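Local coordinates for protein GNA33 (Neisseria gonorrhoeae FA 1090, PDB 2G5D) that probably cleaves the beta-1,4 linkage between MurNAc and GlcNAc in peptidoglycan, working from the chain ends and leaving a 1,6-anhydro bond in MurNAc, at residues I27-G32 / T104-A109; A40-V45 / M416-R421; F58-Q63 / G336-A341; Q76-V81 / L349-F354; R97-Y102 / N367-A372. One frame throughout, in Å; residues are numbered along the deposited sequence.

How the contacts relate
Contacts 3, 4 and 5 are buried and lie on the beta barrel of the 3D domain. In each, an N-terminal helix or the loop leading to it meets a barrel strand or the residues leading into it. Strand 365-375 pairs with 339-342 on one side and with 352-358 on the other. Contacts 1 and 2 are only partly buried. They share the paired strands 103-110 and 40-44, where the N-terminal loop and the C-terminal tail pack. Chemistry differs too: contacts 2, 3 and 5 each rest on a CH-pi contact, contact 4 is apolar packing of an indole, and contact 1 sets a carboxylate oxygen at a tryptophan edge.

Contact 1 of 5, residues I27-G32 / T104-A109; sequences IPDPAG and TPWQVA
D29 and W106 both set CG beside the backbone N, with chi1 -67° in D29 and chi1 -64° in W106. This brings the carboxylate of D29 to the indole of W106. W106 and T104 lie on strand 103-110, which pairs with strands 40-44 and 403-413 in the antiparallel sheet that runs on from the beta barrel. P28 and D29 lie in the N-terminal loop before strand 34-37. OD2 of D29 comes to the benzene end of the indole, at its edge and in the ring plane, 3.4 Å from CZ2 of W106. The carboxylate and ring planes are turned 68° apart. CB of D29 follows, 4.0 Å from the same CZ2. The other oxygen, OD1, has a long and weak ion pair with K417. The indole is also packed by Y42, V44 and P418. T104 approaches the loop by both branches. Its CG2 lies 4.1 Å from O of D29. Its OG1 turns to the proline ring but does not bond there. That hydroxyl is instead hydrogen-bonded to OD1 of N414, which fixes its direction. The fit beside it is tight, with CB of P28 3.1 Å from OG1 of T104.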
# COMPACT_ATOMS: atom_id res chain seq x y z
N ILE A 27 -0.20 -32.39 4.01
CA ILE A 27 0.45 -33.11 2.92
C ILE A 27 0.67 -32.24 1.68
O ILE A 27 -0.29 -31.72 1.13
CB ILE A 27 -0.37 -34.37 2.57
CG1 ILE A 27 -0.49 -35.26 3.82
CG2 ILE A 27 0.24 -35.15 1.37
CD1 ILE A 27 -1.73 -36.13 3.84
N PRO A 28 1.93 -32.06 1.26
CA PRO A 28 2.18 -31.18 0.10
C PRO A 28 1.79 -31.82 -1.23
O PRO A 28 1.94 -33.03 -1.42
CB PRO A 28 3.70 -30.94 0.14
CG PRO A 28 4.25 -31.81 1.21
CD PRO A 28 3.17 -32.63 1.82
N ASP A 29 1.25 -31.00 -2.13
CA ASP A 29 1.11 -31.38 -3.53
C ASP A 29 2.51 -31.66 -4.04
O ASP A 29 3.46 -30.94 -3.69
CB ASP A 29 0.41 -30.27 -4.31
CG ASP A 29 -1.04 -30.08 -3.87
OD1 ASP A 29 -1.81 -31.04 -3.99
OD2 ASP A 29 -1.41 -29.00 -3.40
N PRO A 30 2.68 -32.75 -4.82
CA PRO A 30 4.04 -33.12 -5.21
C PRO A 30 4.65 -32.22 -6.31
O PRO A 30 3.93 -31.48 -6.98
CB PRO A 30 3.90 -34.57 -5.66
CG PRO A 30 2.47 -34.72 -6.06
CD PRO A 30 1.67 -33.71 -5.32
N ALA A 31 5.98 -32.28 -6.45
CA ALA A 31 6.72 -31.46 -7.40
C ALA A 31 6.15 -31.61 -8.82
O ALA A 31 5.77 -32.71 -9.24
CB ALA A 31 8.20 -31.79 -7.36
N GLY A 32 6.00 -30.48 -9.51
CA GLY A 32 5.41 -30.50 -10.84
C GLY A 32 3.89 -30.32 -10.88
O GLY A 32 3.32 -30.26 -11.95
N THR A 104 4.57 -25.21 0.83
CA THR A 104 5.00 -25.67 -0.49
C THR A 104 5.15 -24.46 -1.41
O THR A 104 4.25 -23.60 -1.44
CB THR A 104 3.96 -26.68 -1.07
OG1 THR A 104 3.94 -27.85 -0.25
CG2 THR A 104 4.29 -27.07 -2.53
N PRO A 105 6.28 -24.38 -2.15
CA PRO A 105 6.44 -23.28 -3.10
C PRO A 105 5.76 -23.54 -4.46
O PRO A 105 5.90 -24.61 -5.07
CB PRO A 105 7.98 -23.18 -3.28
CG PRO A 105 8.58 -24.23 -2.39
CD PRO A 105 7.48 -25.23 -2.13
N TRP A 106 5.01 -22.55 -4.92
CA TRP A 106 4.36 -22.57 -6.24
C TRP A 106 4.96 -21.48 -7.09
O TRP A 106 4.70 -20.29 -6.85
CB TRP A 106 2.85 -22.33 -6.14
CG TRP A 106 2.13 -23.39 -5.37
CD1 TRP A 106 2.07 -23.52 -4.01
CD2 TRP A 106 1.37 -24.48 -5.91
NE1 TRP A 106 1.30 -24.61 -3.67
CE2 TRP A 106 0.85 -25.21 -4.81
CE3 TRP A 106 1.04 -24.90 -7.23
CZ2 TRP A 106 0.03 -26.34 -4.98
CZ3 TRP A 106 0.22 -26.03 -7.39
CH2 TRP A 106 -0.26 -26.74 -6.28
N GLN A 107 5.78 -21.89 -8.06
CA GLN A 107 6.34 -20.95 -9.04
C GLN A 107 5.22 -20.37 -9.92
O GLN A 107 4.33 -21.11 -10.37
CB GLN A 107 7.38 -21.64 -9.90
CG GLN A 107 8.03 -20.69 -10.87
CD GLN A 107 9.25 -21.27 -11.55
OE1 GLN A 107 9.22 -22.39 -12.04
NE2 GLN A 107 10.33 -20.48 -11.61
N VAL A 108 5.26 -19.06 -10.14
CA VAL A 108 4.16 -18.33 -10.78
C VAL A 108 4.52 -17.92 -12.21
O VAL A 108 5.56 -17.27 -12.43
CB VAL A 108 3.72 -17.09 -9.93
CG1 VAL A 108 2.51 -16.37 -10.60
CG2 VAL A 108 3.35 -17.50 -8.48
N ALA A 109 3.70 -18.34 -13.17
CA ALA A 109 3.79 -17.80 -14.53
C ALA A 109 2.53 -17.01 -14.85
O ALA A 109 1.42 -17.47 -14.61
CB ALA A 109 4.03 -18.91 -15.57

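Contact 2 of 5, residues A40-V45 / M416-R421; sequences AVYTVV and MKPEYR
Y42 and P418 carry most of the contact, with a smaller share from Y420. The pyrrolidine ring of P418 lies over one face of the Y42 ring in a CH-pi contact. CB of P418 sits 3.6 Å from the centroid of the Y42 ring, 13° off its normal, so it stands almost over the centre. CG of P418 reaches further back along the side chain, 3.4 Å from CG of Y42. The phenol end runs on past the proline toward the tail backbone, where OH of Y42 is 3.9 Å from O of E419. This is only an approach: the hydroxyl has its hydrogen bond with O of Y346. Y420 adds surface near the same end, but its ring turns away and meets that of Y346. No hydrogen bond joins the two segments. This CH-pi contact of proline on tyrosine lays the C-terminal tail against strand 40-44, in the antiparallel sheet that extends the barrel beyond strands 103-110 and 403-413.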
# COMPACT_ATOMS: atom_id res chain seq x y z
N ALA A 40 -2.69 -17.43 -15.80
CA ALA A 40 -1.65 -17.81 -14.86
C ALA A 40 -1.53 -19.33 -14.66
O ALA A 40 -2.52 -20.07 -14.72
CB ALA A 40 -1.81 -17.09 -13.50
N VAL A 41 -0.29 -19.77 -14.44
CA VAL A 41 -0.00 -21.18 -14.15
C VAL A 41 0.92 -21.27 -12.92
O VAL A 41 1.97 -20.65 -12.85
CB VAL A 41 0.56 -21.94 -15.40
CG1 VAL A 41 0.92 -23.38 -15.07
CG2 VAL A 41 -0.44 -21.94 -16.55
N TYR A 42 0.48 -22.04 -11.92
CA TYR A 42 1.27 -22.22 -10.70
C TYR A 42 1.83 -23.64 -10.66
O TYR A 42 1.08 -24.59 -10.84
CB TYR A 42 0.39 -22.01 -9.48
CG TYR A 42 -0.43 -20.74 -9.45
CD1 TYR A 42 -1.69 -20.71 -10.03
CD2 TYR A 42 0.02 -19.58 -8.79
CE1 TYR A 42 -2.48 -19.57 -10.00
CE2 TYR A 42 -0.78 -18.41 -8.75
CZ TYR A 42 -2.04 -18.43 -9.36
OH TYR A 42 -2.88 -17.35 -9.37
N THR A 43 3.13 -23.78 -10.41
CA THR A 43 3.80 -25.08 -10.44
C THR A 43 4.56 -25.30 -9.15
O THR A 43 5.39 -24.47 -8.77
CB THR A 43 4.78 -25.19 -11.66
OG1 THR A 43 4.07 -24.89 -12.86
CG2 THR A 43 5.38 -26.59 -11.81
N VAL A 44 4.30 -26.44 -8.50
CA VAL A 44 5.05 -26.82 -7.31
C VAL A 44 6.49 -27.17 -7.69
O VAL A 44 6.73 -27.98 -8.56
CB VAL A 44 4.44 -28.06 -6.60
CG1 VAL A 44 5.44 -28.62 -5.55
CG2 VAL A 44 3.13 -27.71 -5.95
N VAL A 45 7.44 -26.53 -7.01
CA VAL A 45 8.86 -26.82 -7.20
C VAL A 45 9.46 -27.04 -5.81
O VAL A 45 8.84 -26.67 -4.83
CB VAL A 45 9.60 -25.65 -7.93
CG1 VAL A 45 9.12 -25.50 -9.36
CG2 VAL A 45 9.45 -24.28 -7.16
N MET A 416 -2.84 -26.60 0.56
CA MET A 416 -3.60 -25.47 0.02
C MET A 416 -3.08 -25.08 -1.37
O MET A 416 -1.88 -24.84 -1.56
CB MET A 416 -3.55 -24.28 0.99
CG MET A 416 -4.26 -23.03 0.48
SD MET A 416 -3.83 -21.53 1.39
CE MET A 416 -4.54 -21.89 3.00
N LYS A 417 -3.98 -25.04 -2.33
CA LYS A 417 -3.61 -24.71 -3.69
C LYS A 417 -3.75 -23.22 -3.93
O LYS A 417 -4.56 -22.56 -3.28
CB LYS A 417 -4.43 -25.55 -4.70
CG LYS A 417 -3.95 -27.01 -4.76
CD LYS A 417 -4.33 -27.70 -6.05
CE LYS A 417 -5.47 -28.66 -5.83
NZ LYS A 417 -4.99 -29.83 -5.06
N PRO A 418 -2.94 -22.67 -4.85
CA PRO A 418 -3.18 -21.31 -5.27
C PRO A 418 -4.47 -21.26 -6.09
O PRO A 418 -4.98 -22.29 -6.56
CB PRO A 418 -1.95 -21.00 -6.12
CG PRO A 418 -1.51 -22.31 -6.63
CD PRO A 418 -1.82 -23.29 -5.58
N GLU A 419 -5.03 -20.08 -6.25
CA GLU A 419 -6.28 -20.00 -6.94
C GLU A 419 -6.36 -18.66 -7.63
O GLU A 419 -6.02 -17.63 -7.06
CB GLU A 419 -7.43 -20.17 -5.94
CG GLU A 419 -8.79 -20.12 -6.54
CD GLU A 419 -9.88 -20.14 -5.47
OE1 GLU A 419 -9.55 -20.42 -4.30
OE2 GLU A 419 -11.04 -19.86 -5.81
N TYR A 420 -6.81 -18.70 -8.88
CA TYR A 420 -7.18 -17.51 -9.59
C TYR A 420 -8.55 -17.08 -9.06
O TYR A 420 -9.50 -17.88 -9.02
CB TYR A 420 -7.18 -17.77 -11.09
CG TYR A 420 -7.81 -16.67 -11.93
CD1 TYR A 420 -8.93 -16.93 -12.73
CD2 TYR A 420 -7.30 -15.38 -11.90
CE1 TYR A 420 -9.51 -15.92 -13.50
CE2 TYR A 420 -7.86 -14.37 -12.65
CZ TYR A 420 -8.96 -14.65 -13.45
OH TYR A 420 -9.50 -13.63 -14.19
N ARG A 421 -8.62 -15.83 -8.63
CA ARG A 421 -9.79 -15.30 -7.97
C ARG A 421 -10.32 -14.11 -8.77
O ARG A 421 -9.96 -12.96 -8.50
CB ARG A 421 -9.46 -14.90 -6.53
CG ARG A 421 -9.10 -16.11 -5.65
CD ARG A 421 -8.98 -15.75 -4.18
NE ARG A 421 -8.73 -16.93 -3.34
CZ ARG A 421 -7.53 -17.39 -3.00
NH1 ARG A 421 -6.42 -16.78 -3.41
NH2 ARG A 421 -7.45 -18.47 -2.23

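Contact 3 of 5, residues F58-Q63 / G336-A341; sequences FAKSLQ and GEYAGA
The helix turn carrying K60 and S61 comes closest to segment 336-341 at Y338, where CA of S61 and CA of Y338 are 6.2 Å apart. This is helix-on-barrel packing: helix 58-72 lies against the start of strand 339-342 in the beta barrel of the 3D domain. Y338 stands just before that strand and points its ring at the helix. K60 covers one face of this ring in a CH-pi contact. CB of K60 is 3.6 Å from the centroid of the Y338 ring and 15° off the normal, displaced toward the rim on the phenol side. The lysine chain then runs across that side, with its CD 3.6 Å from CE1 of Y338. A bend at chi4 (49°) turns the ammonium group off the ring, and NZ forms a salt bridge with D57. The apolar part of the lysine thus does the packing, while its charge is met within the N-terminal region. OG of S61 approaches obliquely by the CD2-CE2 bond, on the same side of the ring plane as K60, and is hydrogen-bonded to O of L369. The backbone is tied in as well: O of Y338 accepts a bond from the hydroxyl of S64, one helical turn past K60. At the phenol end, OH of Y338 lies 4.0 Å from CB of K60.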
# COMPACT_ATOMS: atom_id res chain seq x y z
N PHE A 58 15.74 -15.81 7.47
CA PHE A 58 14.45 -16.39 7.79
C PHE A 58 13.89 -15.91 9.14
O PHE A 58 12.68 -16.04 9.40
CB PHE A 58 14.51 -17.93 7.78
CG PHE A 58 14.66 -18.53 6.42
CD1 PHE A 58 15.88 -19.10 6.04
CD2 PHE A 58 13.61 -18.56 5.51
CE1 PHE A 58 16.05 -19.68 4.77
CE2 PHE A 58 13.78 -19.15 4.22
CZ PHE A 58 14.99 -19.71 3.86
N ALA A 59 14.74 -15.39 10.03
CA ALA A 59 14.22 -14.79 11.28
C ALA A 59 13.35 -13.59 10.93
O ALA A 59 12.24 -13.42 11.48
CB ALA A 59 15.39 -14.35 12.21
N LYS A 60 13.84 -12.77 10.01
CA LYS A 60 13.13 -11.58 9.56
C LYS A 60 11.84 -11.95 8.81
O LYS A 60 10.80 -11.32 9.06
CB LYS A 60 14.05 -10.63 8.78
CG LYS A 60 14.89 -9.77 9.71
CD LYS A 60 15.86 -8.83 8.99
CE LYS A 60 16.90 -8.25 9.96
NZ LYS A 60 17.57 -9.32 10.83
N SER A 61 11.87 -12.98 7.95
CA SER A 61 10.65 -13.43 7.26
C SER A 61 9.64 -13.94 8.26
O SER A 61 8.44 -13.71 8.10
CB SER A 61 10.93 -14.56 6.23
OG SER A 61 11.98 -14.20 5.36
N LEU A 62 10.13 -14.64 9.30
CA LEU A 62 9.22 -15.13 10.37
C LEU A 62 8.58 -13.99 11.15
O LEU A 62 7.38 -14.04 11.40
CB LEU A 62 9.88 -16.17 11.29
CG LEU A 62 9.01 -16.78 12.42
CD1 LEU A 62 7.80 -17.53 11.87
CD2 LEU A 62 9.82 -17.68 13.31
N GLN A 63 9.36 -12.97 11.54
CA GLN A 63 8.78 -11.75 12.12
C GLN A 63 7.66 -11.20 11.24
O GLN A 63 6.56 -10.90 11.71
CB GLN A 63 9.85 -10.67 12.30
CG GLN A 63 10.77 -10.91 13.49
CD GLN A 63 11.90 -9.92 13.52
OE1 GLN A 63 12.76 -9.91 12.64
NE2 GLN A 63 11.91 -9.09 14.52
N GLY A 336 9.41 -3.25 6.98
CA GLY A 336 10.34 -2.81 5.93
C GLY A 336 11.21 -3.93 5.40
O GLY A 336 11.83 -4.68 6.18
N GLU A 337 11.21 -4.05 4.06
CA GLU A 337 12.04 -5.02 3.31
C GLU A 337 11.57 -6.47 3.29
O GLU A 337 12.19 -7.30 2.60
CB GLU A 337 13.48 -4.99 3.79
CG GLU A 337 14.25 -3.80 3.33
CD GLU A 337 15.64 -3.79 3.89
OE1 GLU A 337 15.93 -2.92 4.71
OE2 GLU A 337 16.46 -4.65 3.53
N TYR A 338 10.48 -6.75 4.02
CA TYR A 338 9.94 -8.10 4.24
C TYR A 338 8.43 -8.16 4.01
O TYR A 338 7.75 -9.08 4.45
CB TYR A 338 10.35 -8.64 5.63
CG TYR A 338 11.81 -9.03 5.59
CD1 TYR A 338 12.82 -8.14 5.96
CD2 TYR A 338 12.18 -10.29 5.11
CE1 TYR A 338 14.18 -8.50 5.84
CE2 TYR A 338 13.51 -10.66 4.99
CZ TYR A 338 14.50 -9.78 5.34
OH TYR A 338 15.79 -10.21 5.20
N ALA A 339 7.93 -7.16 3.29
CA ALA A 339 6.52 -7.12 2.89
C ALA A 339 6.39 -6.56 1.49
O ALA A 339 7.27 -5.83 1.00
CB ALA A 339 5.68 -6.30 3.88
N GLY A 340 5.32 -6.94 0.81
CA GLY A 340 5.06 -6.41 -0.51
C GLY A 340 3.60 -6.33 -0.86
O GLY A 340 2.76 -6.94 -0.19
N ALA A 341 3.29 -5.53 -1.88
CA ALA A 341 1.96 -5.48 -2.46
C ALA A 341 1.85 -6.36 -3.72
O ALA A 341 2.76 -6.40 -4.55
CB ALA A 341 1.51 -4.01 -2.77

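Contact 4 of 5, residues Q76-V81 / L349-F354; sequences QGWQDV and LGAPLF
The 2.8 Å bond from N of G77 to OE1 of Q79 fixes the turn that carries W78 against A351 and P352. The donor stands above the carbonyl plane of the Q79 amide, 39° out of it. The same amide is held at its other end, where NE2 of Q79 gives a 2.9 Å bond to OE1 of Q76. Two bonds thus fix how the amide is turned. W78, between them in sequence, sends its indole into the protein. CG lies beside its own backbone N (chi1 -71°), and the benzene end leads. CH2 of W78 does most of the touching, obliquely, 3.7 Å from CA of A351 and 3.9 Å from CB of A351. P352 instead meets the ring at its edge, near the plane, with CD of P352 4.1 Å from CZ3 of W78. No polar bond crosses the contact. F65, L72, L412, P413 and M416 pack on the same indole, so it is buried among apolar groups. G350, just before A351, bonds by its backbone to A372 of the adjacent strand. A tryptophan just before helix 79-86 is thus set on the segment that runs into strand 352-358, in a barrel consistent with the double-psi class.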
# COMPACT_ATOMS: atom_id res chain seq x y z
N GLN A 76 -9.66 -19.45 7.05
CA GLN A 76 -9.69 -20.90 6.90
C GLN A 76 -8.45 -21.46 6.19
O GLN A 76 -8.09 -21.04 5.09
CB GLN A 76 -10.97 -21.36 6.21
CG GLN A 76 -11.24 -22.89 6.19
CD GLN A 76 -10.93 -23.61 7.50
OE1 GLN A 76 -11.37 -23.20 8.58
NE2 GLN A 76 -10.20 -24.72 7.40
N GLY A 77 -7.79 -22.40 6.86
CA GLY A 77 -6.63 -23.08 6.29
C GLY A 77 -5.29 -22.50 6.71
O GLY A 77 -4.24 -23.07 6.38
N TRP A 78 -5.32 -21.39 7.46
CA TRP A 78 -4.10 -20.70 7.91
C TRP A 78 -3.89 -20.78 9.42
O TRP A 78 -2.87 -20.32 9.92
CB TRP A 78 -4.09 -19.22 7.46
CG TRP A 78 -3.90 -18.98 5.96
CD1 TRP A 78 -4.90 -18.85 5.02
CD2 TRP A 78 -2.66 -18.80 5.25
NE1 TRP A 78 -4.36 -18.61 3.79
CE2 TRP A 78 -2.99 -18.59 3.89
CE3 TRP A 78 -1.29 -18.82 5.63
CZ2 TRP A 78 -2.02 -18.39 2.90
CZ3 TRP A 78 -0.33 -18.60 4.65
CH2 TRP A 78 -0.69 -18.40 3.30
N GLN A 79 -4.83 -21.39 10.15
CA GLN A 79 -4.81 -21.42 11.61
C GLN A 79 -3.58 -22.12 12.17
O GLN A 79 -2.92 -21.60 13.07
CB GLN A 79 -6.07 -22.12 12.17
CG GLN A 79 -7.41 -21.54 11.72
CD GLN A 79 -8.04 -22.30 10.55
OE1 GLN A 79 -7.35 -22.77 9.64
NE2 GLN A 79 -9.36 -22.40 10.56
N ASP A 80 -3.31 -23.32 11.67
CA ASP A 80 -2.16 -24.14 12.08
C ASP A 80 -0.78 -23.51 11.78
O ASP A 80 0.08 -23.48 12.68
CB ASP A 80 -2.26 -25.55 11.47
CG ASP A 80 -3.13 -26.47 12.28
OD1 ASP A 80 -3.39 -27.59 11.79
OD2 ASP A 80 -3.56 -26.08 13.40
N VAL A 81 -0.57 -23.01 10.56
CA VAL A 81 0.70 -22.30 10.26
C VAL A 81 0.88 -21.04 11.14
O VAL A 81 1.98 -20.78 11.64
CB VAL A 81 0.93 -22.00 8.73
CG1 VAL A 81 1.18 -23.32 7.95
CG2 VAL A 81 -0.21 -21.14 8.11
N LEU A 349 -3.76 -13.53 -0.18
CA LEU A 349 -3.35 -12.44 0.70
C LEU A 349 -2.81 -12.99 2.03
O LEU A 349 -3.45 -13.81 2.66
CB LEU A 349 -4.47 -11.40 0.94
CG LEU A 349 -4.06 -10.09 1.64
CD1 LEU A 349 -3.12 -9.21 0.76
CD2 LEU A 349 -5.29 -9.32 2.06
N GLY A 350 -1.62 -12.54 2.40
CA GLY A 350 -0.92 -13.04 3.59
C GLY A 350 0.22 -14.02 3.31
O GLY A 350 1.02 -14.31 4.19
N ALA A 351 0.30 -14.53 2.08
CA ALA A 351 1.18 -15.63 1.76
C ALA A 351 2.63 -15.22 1.77
O ALA A 351 2.97 -14.13 1.33
CB ALA A 351 0.83 -16.25 0.41
N PRO A 352 3.50 -16.09 2.30
CA PRO A 352 4.94 -15.88 2.03
C PRO A 352 5.21 -15.87 0.51
O PRO A 352 4.64 -16.65 -0.25
CB PRO A 352 5.60 -17.07 2.74
CG PRO A 352 4.60 -17.44 3.85
CD PRO A 352 3.25 -17.24 3.20
N LEU A 353 6.09 -14.97 0.06
CA LEU A 353 6.29 -14.79 -1.37
C LEU A 353 7.78 -14.58 -1.59
O LEU A 353 8.36 -13.62 -1.10
CB LEU A 353 5.48 -13.57 -1.83
CG LEU A 353 4.85 -13.28 -3.22
CD1 LEU A 353 5.71 -12.33 -4.01
CD2 LEU A 353 4.45 -14.49 -4.08
N PHE A 354 8.41 -15.52 -2.28
CA PHE A 354 9.81 -15.36 -2.64
C PHE A 354 9.97 -14.55 -3.92
O PHE A 354 9.36 -14.89 -4.95
CB PHE A 354 10.49 -16.71 -2.77
CG PHE A 354 11.96 -16.63 -2.69
CD1 PHE A 354 12.61 -16.85 -1.46
CD2 PHE A 354 12.72 -16.32 -3.82
CE1 PHE A 354 14.02 -16.76 -1.36
CE2 PHE A 354 14.12 -16.24 -3.73
CZ PHE A 354 14.76 -16.46 -2.50

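Contact 5 of 5, residues R97-Y102 / N367-A372; sequences RFFERY and NRLIMA
F99 meets L369 and M371 through the ring alone. Its CG lies beside the backbone N (chi1 -69°), and the ring points from the helix to the strand. L369 takes a different form: its CG is opposite its own N (chi1 -175°), which extends the chain from the strand toward the phenyl. CD2 of L369 then stands over one face of the ring, 3.8 Å from the centroid of the F99 ring and 10° off the normal. This is a CH-pi contact made by one methyl branch. The far face is covered from within the helix, where CD2 of F98 sits 3.9 Å above the F99 plane, over its centre. The ring is therefore sandwiched between a leucine methyl and a neighbouring phenyl. M371 bends twice, at chi2 and at chi3, and so swings its methyl back to the ring. CE of M371 comes obliquely to 4.2 Å from CZ of F99. All three residues are buried. F58 and S61 of helix 58-72 also pack on F99, so two helices meet here. On the barrel side, strand 365-375 lies between strands 339-342 and 352-358, and P352 of the latter touches both L369 and M371.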
# COMPACT_ATOMS: atom_id res chain seq x y z
N ARG A 97 13.38 -24.02 8.77
CA ARG A 97 12.74 -25.33 8.90
C ARG A 97 11.23 -25.28 8.95
O ARG A 97 10.59 -26.15 8.38
CB ARG A 97 13.33 -26.14 10.04
CG ARG A 97 14.61 -26.72 9.59
CD ARG A 97 15.73 -26.53 10.59
NE ARG A 97 15.84 -27.67 11.48
CZ ARG A 97 16.62 -28.72 11.25
NH1 ARG A 97 16.67 -29.70 12.15
NH2 ARG A 97 17.35 -28.78 10.14
N PHE A 98 10.70 -24.25 9.61
CA PHE A 98 9.27 -23.89 9.59
C PHE A 98 8.71 -23.65 8.16
O PHE A 98 7.65 -24.16 7.82
CB PHE A 98 9.06 -22.65 10.46
CG PHE A 98 7.68 -22.04 10.36
CD1 PHE A 98 6.56 -22.70 10.88
CD2 PHE A 98 7.50 -20.78 9.76
CE1 PHE A 98 5.30 -22.14 10.77
CE2 PHE A 98 6.24 -20.21 9.67
CZ PHE A 98 5.14 -20.88 10.17
N PHE A 99 9.43 -22.86 7.35
CA PHE A 99 8.96 -22.55 6.00
C PHE A 99 9.11 -23.78 5.09
O PHE A 99 8.32 -23.96 4.18
CB PHE A 99 9.65 -21.28 5.40
CG PHE A 99 9.25 -19.98 6.07
CD1 PHE A 99 10.18 -19.24 6.81
CD2 PHE A 99 7.92 -19.51 6.00
CE1 PHE A 99 9.80 -18.02 7.46
CE2 PHE A 99 7.54 -18.31 6.65
CZ PHE A 99 8.48 -17.56 7.37
N GLU A 100 10.12 -24.60 5.33
CA GLU A 100 10.33 -25.85 4.58
C GLU A 100 9.35 -26.97 4.89
O GLU A 100 8.91 -27.71 3.99
CB GLU A 100 11.75 -26.36 4.79
CG GLU A 100 12.77 -25.50 4.07
CD GLU A 100 14.18 -25.95 4.30
OE1 GLU A 100 15.06 -25.48 3.56
OE2 GLU A 100 14.42 -26.75 5.23
N ARG A 101 9.00 -27.06 6.17
CA ARG A 101 8.22 -28.15 6.72
C ARG A 101 6.72 -27.95 6.57
O ARG A 101 6.00 -28.92 6.45
CB ARG A 101 8.58 -28.38 8.19
CG ARG A 101 9.82 -29.28 8.33
CD ARG A 101 10.47 -29.19 9.68
NE ARG A 101 11.76 -29.89 9.66
CZ ARG A 101 12.31 -30.48 10.71
NH1 ARG A 101 11.70 -30.47 11.90
NH2 ARG A 101 13.50 -31.09 10.58
N TYR A 102 6.28 -26.69 6.53
CA TYR A 102 4.85 -26.36 6.58
C TYR A 102 4.26 -25.77 5.29
O TYR A 102 3.03 -25.74 5.11
CB TYR A 102 4.57 -25.46 7.80
CG TYR A 102 4.60 -26.18 9.14
CD1 TYR A 102 5.78 -26.32 9.87
CD2 TYR A 102 3.42 -26.73 9.69
CE1 TYR A 102 5.79 -26.99 11.11
CE2 TYR A 102 3.42 -27.40 10.91
CZ TYR A 102 4.61 -27.52 11.62
OH TYR A 102 4.60 -28.18 12.84
N ASN A 367 17.28 -11.34 -3.53
CA ASN A 367 16.43 -12.55 -3.34
C ASN A 367 15.94 -12.63 -1.90
O ASN A 367 16.73 -12.69 -0.95
CB ASN A 367 17.18 -13.86 -3.70
CG ASN A 367 17.81 -13.85 -5.10
OD1 ASN A 367 17.20 -13.43 -6.07
ND2 ASN A 367 19.03 -14.33 -5.20
N ARG A 368 14.62 -12.60 -1.73
CA ARG A 368 14.04 -12.35 -0.43
C ARG A 368 12.75 -13.12 -0.24
O ARG A 368 11.90 -13.09 -1.12
CB ARG A 368 13.72 -10.84 -0.30
CG ARG A 368 14.94 -9.92 -0.16
CD ARG A 368 15.20 -9.60 1.31
NE ARG A 368 16.55 -9.10 1.51
CZ ARG A 368 16.90 -7.81 1.53
NH1 ARG A 368 16.00 -6.83 1.36
NH2 ARG A 368 18.19 -7.50 1.71
N LEU A 369 12.60 -13.80 0.89
CA LEU A 369 11.28 -14.28 1.29
C LEU A 369 10.53 -13.18 2.01
O LEU A 369 10.75 -12.95 3.21
CB LEU A 369 11.35 -15.54 2.17
CG LEU A 369 9.97 -16.14 2.49
CD1 LEU A 369 9.28 -16.56 1.20
CD2 LEU A 369 10.15 -17.32 3.42
N ILE A 370 9.64 -12.51 1.27
CA ILE A 370 8.75 -11.47 1.82
C ILE A 370 7.35 -12.02 2.09
O ILE A 370 7.08 -13.15 1.78
CB ILE A 370 8.70 -10.24 0.89
CG1 ILE A 370 7.91 -10.53 -0.40
CG2 ILE A 370 10.16 -9.75 0.60
CD1 ILE A 370 7.38 -9.32 -1.12
N MET A 371 6.50 -11.22 2.72
CA MET A 371 5.09 -11.54 2.91
C MET A 371 4.22 -10.63 2.06
O MET A 371 4.40 -9.41 2.04
CB MET A 371 4.72 -11.46 4.40
CG MET A 371 5.65 -12.29 5.32
SD MET A 371 5.53 -14.08 5.08
CE MET A 371 7.28 -14.42 4.90
N ALA A 372 3.28 -11.25 1.34
CA ALA A 372 2.35 -10.56 0.46
C ALA A 372 1.13 -10.13 1.28
O ALA A 372 0.14 -10.87 1.42
CB ALA A 372 1.94 -11.49 -0.66